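Long-range contact in probable fumarate reductase Ifc3 (Shewanella frigidimarina, PDB 1QO8), which catalyses the essentially unidirectional reduction of fumarate to succinate in vitro, using one FAD and four covalently bound haems c per subunit: residues L221-K229 with H240-E251. Numbering follows the deposited sequence.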
loop_
_atom_site.group_PDB
_atom_site.type_symbol
_atom_site.label_atom_id
_atom_site.label_comp_id
_atom_site.label_asym_id
_atom_site.label_seq_id
_atom_site.Cartn_x
_atom_site.Cartn_y
_atom_site.Cartn_z
ATOM N N LEU A 221 27.452 20.288 18.000
ATOM C CA LEU A 221 26.639 21.457 17.776
ATOM C C LEU A 221 26.173 21.940 19.126
ATOM O O LEU A 221 25.440 22.907 19.030
ATOM C CB LEU A 221 25.413 21.118 16.888
ATOM C CG LEU A 221 25.763 20.407 15.567
ATOM C CD1 LEU A 221 24.545 20.060 14.677
ATOM C CD2 LEU A 221 26.790 21.214 14.763
ATOM N N GLY A 222 26.483 21.243 20.246
ATOM C CA GLY A 222 26.054 21.783 21.517
ATOM C C GLY A 222 24.995 20.953 22.245
ATOM O O GLY A 222 24.583 21.356 23.349
ATOM N N ALA A 223 24.530 19.865 21.626
ATOM C CA ALA A 223 23.536 19.070 22.297
ATOM C C ALA A 223 24.141 18.277 23.445
ATOM O O ALA A 223 25.276 17.804 23.362
ATOM C CB ALA A 223 22.862 18.080 21.361
ATOM N N ASN A 224 23.362 18.150 24.512
ATOM C CA ASN A 224 23.798 17.222 25.555
ATOM C C ASN A 224 23.039 15.890 25.384
ATOM O O ASN A 224 21.835 15.842 25.415
ATOM C CB ASN A 224 23.629 17.839 26.939
ATOM C CG ASN A 224 24.144 16.897 28.030
ATOM O OD1 ASN A 224 23.621 15.819 28.305
ATOM N ND2 ASN A 224 25.216 17.326 28.731
ATOM N N LEU A 225 23.713 14.768 25.255
ATOM C CA LEU A 225 23.120 13.434 25.272
ATOM C C LEU A 225 23.949 12.553 26.209
ATOM O O LEU A 225 24.405 11.477 25.857
ATOM C CB LEU A 225 23.071 12.853 23.853
ATOM C CG LEU A 225 22.270 13.676 22.804
ATOM C CD1 LEU A 225 22.604 13.174 21.415
ATOM C CD2 LEU A 225 20.797 13.617 23.184
ATOM N N ASP A 226 24.148 13.000 27.462
ATOM C CA ASP A 226 24.943 12.196 28.388
ATOM C C ASP A 226 24.212 11.100 29.133
ATOM O O ASP A 226 24.915 10.233 29.707
ATOM C CB ASP A 226 25.682 13.110 29.413
ATOM C CG ASP A 226 26.848 13.854 28.800
ATOM O OD1 ASP A 226 27.461 13.528 27.759
ATOM O OD2 ASP A 226 27.242 14.891 29.363
ATOM N N ASP A 227 22.898 11.118 29.320
ATOM C CA ASP A 227 22.203 10.082 30.054
ATOM C C ASP A 227 22.086 8.834 29.173
ATOM O O ASP A 227 21.840 8.937 27.971
ATOM C CB ASP A 227 20.872 10.529 30.594
ATOM C CG ASP A 227 19.860 9.662 31.318
ATOM O OD1 ASP A 227 19.027 8.905 30.734
ATOM O OD2 ASP A 227 19.688 9.776 32.576
ATOM N N LEU A 228 22.355 7.673 29.769
ATOM C CA LEU A 228 22.331 6.408 29.043
ATOM C C LEU A 228 21.329 5.456 29.691
ATOM O O LEU A 228 21.445 5.128 30.879
ATOM C CB LEU A 228 23.711 5.733 28.997
ATOM C CG LEU A 228 23.774 4.399 28.257
ATOM C CD1 LEU A 228 23.595 4.540 26.751
ATOM C CD2 LEU A 228 25.108 3.659 28.481
ATOM N N LYS A 229 20.361 4.970 28.939
ATOM C CA LYS A 229 19.350 4.072 29.408
ATOM C C LYS A 229 19.090 2.993 28.330
ATOM O O LYS A 229 19.565 3.030 27.196
ATOM C CB LYS A 229 17.959 4.692 29.709
ATOM C CG LYS A 229 17.972 5.561 30.982
ATOM C CD LYS A 229 16.538 5.825 31.441
ATOM C CE LYS A 229 16.486 6.312 32.889
ATOM N NZ LYS A 229 16.761 7.791 32.906
ATOM N N HIS A 240 20.593 7.422 24.288
ATOM C CA HIS A 240 21.195 8.631 24.793
ATOM C C HIS A 240 20.166 9.781 24.789
ATOM O O HIS A 240 19.464 9.916 23.803
ATOM C CB HIS A 240 22.371 9.016 23.932
ATOM C CG HIS A 240 23.408 7.957 23.745
ATOM N ND1 HIS A 240 23.201 6.778 23.073
ATOM C CD2 HIS A 240 24.701 7.928 24.187
ATOM C CE1 HIS A 240 24.302 6.041 23.098
ATOM N NE2 HIS A 240 25.216 6.735 23.752
ATOM N N ARG A 241 20.004 10.436 25.929
ATOM C CA ARG A 241 19.111 11.463 26.305
ATOM C C ARG A 241 19.945 12.552 27.038
ATOM O O ARG A 241 21.036 12.282 27.519
ATOM C CB ARG A 241 18.093 10.977 27.332
ATOM C CG ARG A 241 16.965 10.085 26.958
ATOM C CD ARG A 241 15.944 9.815 28.054
ATOM N NE ARG A 241 14.940 8.886 27.483
ATOM C CZ ARG A 241 14.952 7.557 27.538
ATOM N NH1 ARG A 241 15.891 6.762 28.033
ATOM N NH2 ARG A 241 13.913 6.916 26.984
ATOM N N PRO A 242 19.470 13.758 27.099
ATOM C CA PRO A 242 20.131 14.882 27.775
ATOM C C PRO A 242 20.302 14.522 29.249
ATOM O O PRO A 242 19.411 13.905 29.828
ATOM C CB PRO A 242 19.175 16.091 27.616
ATOM C CG PRO A 242 18.383 15.655 26.383
ATOM C CD PRO A 242 18.132 14.178 26.602
ATOM N N HIS A 243 21.429 14.858 29.834
ATOM C CA HIS A 243 21.623 14.586 31.273
ATOM C C HIS A 243 20.439 15.082 32.065
ATOM O O HIS A 243 19.531 14.335 32.498
ATOM C CB HIS A 243 22.878 15.284 31.797
ATOM C CG HIS A 243 23.262 14.857 33.194
ATOM N ND1 HIS A 243 24.046 15.643 34.011
ATOM C CD2 HIS A 243 22.941 13.736 33.899
ATOM C CE1 HIS A 243 24.200 14.992 35.157
ATOM N NE2 HIS A 243 23.537 13.833 35.125
ATOM N N GLY A 244 20.381 16.351 32.378
ATOM C CA GLY A 244 19.051 16.749 32.990
ATOM C C GLY A 244 18.483 17.711 31.917
ATOM O O GLY A 244 18.759 17.500 30.716
ATOM N N GLY A 245 17.823 18.773 32.378
ATOM C CA GLY A 245 17.400 19.779 31.377
ATOM C C GLY A 245 16.287 19.245 30.476
ATOM O O GLY A 245 15.383 18.564 30.956
ATOM N N LYS A 246 16.357 19.519 29.182
ATOM C CA LYS A 246 15.242 19.178 28.269
ATOM C C LYS A 246 15.127 17.668 28.055
ATOM O O LYS A 246 16.177 17.043 28.150
ATOM C CB LYS A 246 15.496 19.835 26.892
ATOM C CG LYS A 246 15.498 21.370 27.000
ATOM C CD LYS A 246 16.108 22.102 25.805
ATOM C CE LYS A 246 15.885 23.624 25.941
ATOM N NZ LYS A 246 16.698 24.348 24.904
ATOM N N SER A 247 13.970 17.182 27.667
ATOM C CA SER A 247 13.705 16.042 26.828
ATOM C C SER A 247 14.532 15.975 25.544
ATOM O O SER A 247 14.985 17.030 25.079
ATOM C CB SER A 247 12.223 16.074 26.389
ATOM O OG SER A 247 11.591 15.880 27.650
ATOM N N SER A 248 14.737 14.765 25.011
ATOM C CA SER A 248 15.668 14.681 23.885
ATOM C C SER A 248 15.150 15.368 22.610
ATOM O O SER A 248 15.916 16.001 21.928
ATOM C CB SER A 248 15.948 13.181 23.629
ATOM O OG SER A 248 14.729 12.504 23.514
ATOM N N GLY A 249 13.910 15.398 22.251
ATOM C CA GLY A 249 13.277 16.034 21.121
ATOM C C GLY A 249 13.639 17.544 21.115
ATOM O O GLY A 249 14.141 18.013 20.108
ATOM N N PRO A 250 13.273 18.236 22.205
ATOM C CA PRO A 250 13.462 19.682 22.313
ATOM C C PRO A 250 14.947 19.968 22.323
ATOM O O PRO A 250 15.412 20.829 21.556
ATOM C CB PRO A 250 12.804 20.063 23.658
ATOM C CG PRO A 250 11.660 19.066 23.733
ATOM C CD PRO A 250 12.215 17.784 23.148
ATOM N N GLU A 251 15.735 19.199 23.078
ATOM C CA GLU A 251 17.183 19.369 22.983
ATOM C C GLU A 251 17.636 19.301 21.527
ATOM O O GLU A 251 18.513 20.089 21.139
ATOM C CB GLU A 251 17.961 18.343 23.767
ATOM C CG GLU A 251 19.436 18.504 23.900
ATOM C CD GLU A 251 19.934 19.627 24.761
ATOM O OE1 GLU A 251 19.098 20.381 25.319
ATOM O OE2 GLU A 251 21.195 19.747 24.798
#
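The N-H of Asn-224 runs almost straight (172°) to Glu-251 OE2, 2.7 Å from Asn-224 N, meeting the carboxylate on its anti side; the glutamate extends from the first turn of helix 248-262 by a bend at chi2 (70°). With CG anti to the backbone N (chi1 -177°), the amide of Asn-224 lies alongside His-243, and OD1 takes a 2.8 Å bond from His-243 N. Asp-226 N binds the same oxygen from the opposite face of the amide, closing an Asx turn. Cutting Asn-224 back to alanine removes OD1 and is likely to leave the N-H groups of His-243 and Asp-226 without their shared acceptor. Beyond it, strands 227-229 and 239-241 form an antiparallel hairpin in the FAD-binding domain, with 239-241 between 227-229 and 167-168 in a three-stranded sheet. Asp-227 and Arg-241 are its hydrogen-bonded pair, with Asp-227 N 2.8 Å from Arg-241 O and Arg-241 N 3.1 Å from Asp-227 O; Asp-226 and Asp-227 together face Arg-241 in a classic beta bulge. On the face of Leu-228 and His-240, Leu-228 CD1 sits over the ring in a CH-pi contact, 4.1 Å from its centroid, while Leu-225 O lies at the ring edge. Thr-172 and Met-167 fix the ring through NE2 and ND1. On the face of Asp-227 and Arg-241, the extended arginine is crossed by Lys-229, whose CB lies 3.4 Å from Arg-241 NH1 and whose NZ forms a salt bridge to Asp-227 OD1 (a weak hydrogen bond). Arg-241 passes close to FAD-binding Gly-166 and Gly-165, the latter probably also binding fumarate and succinate.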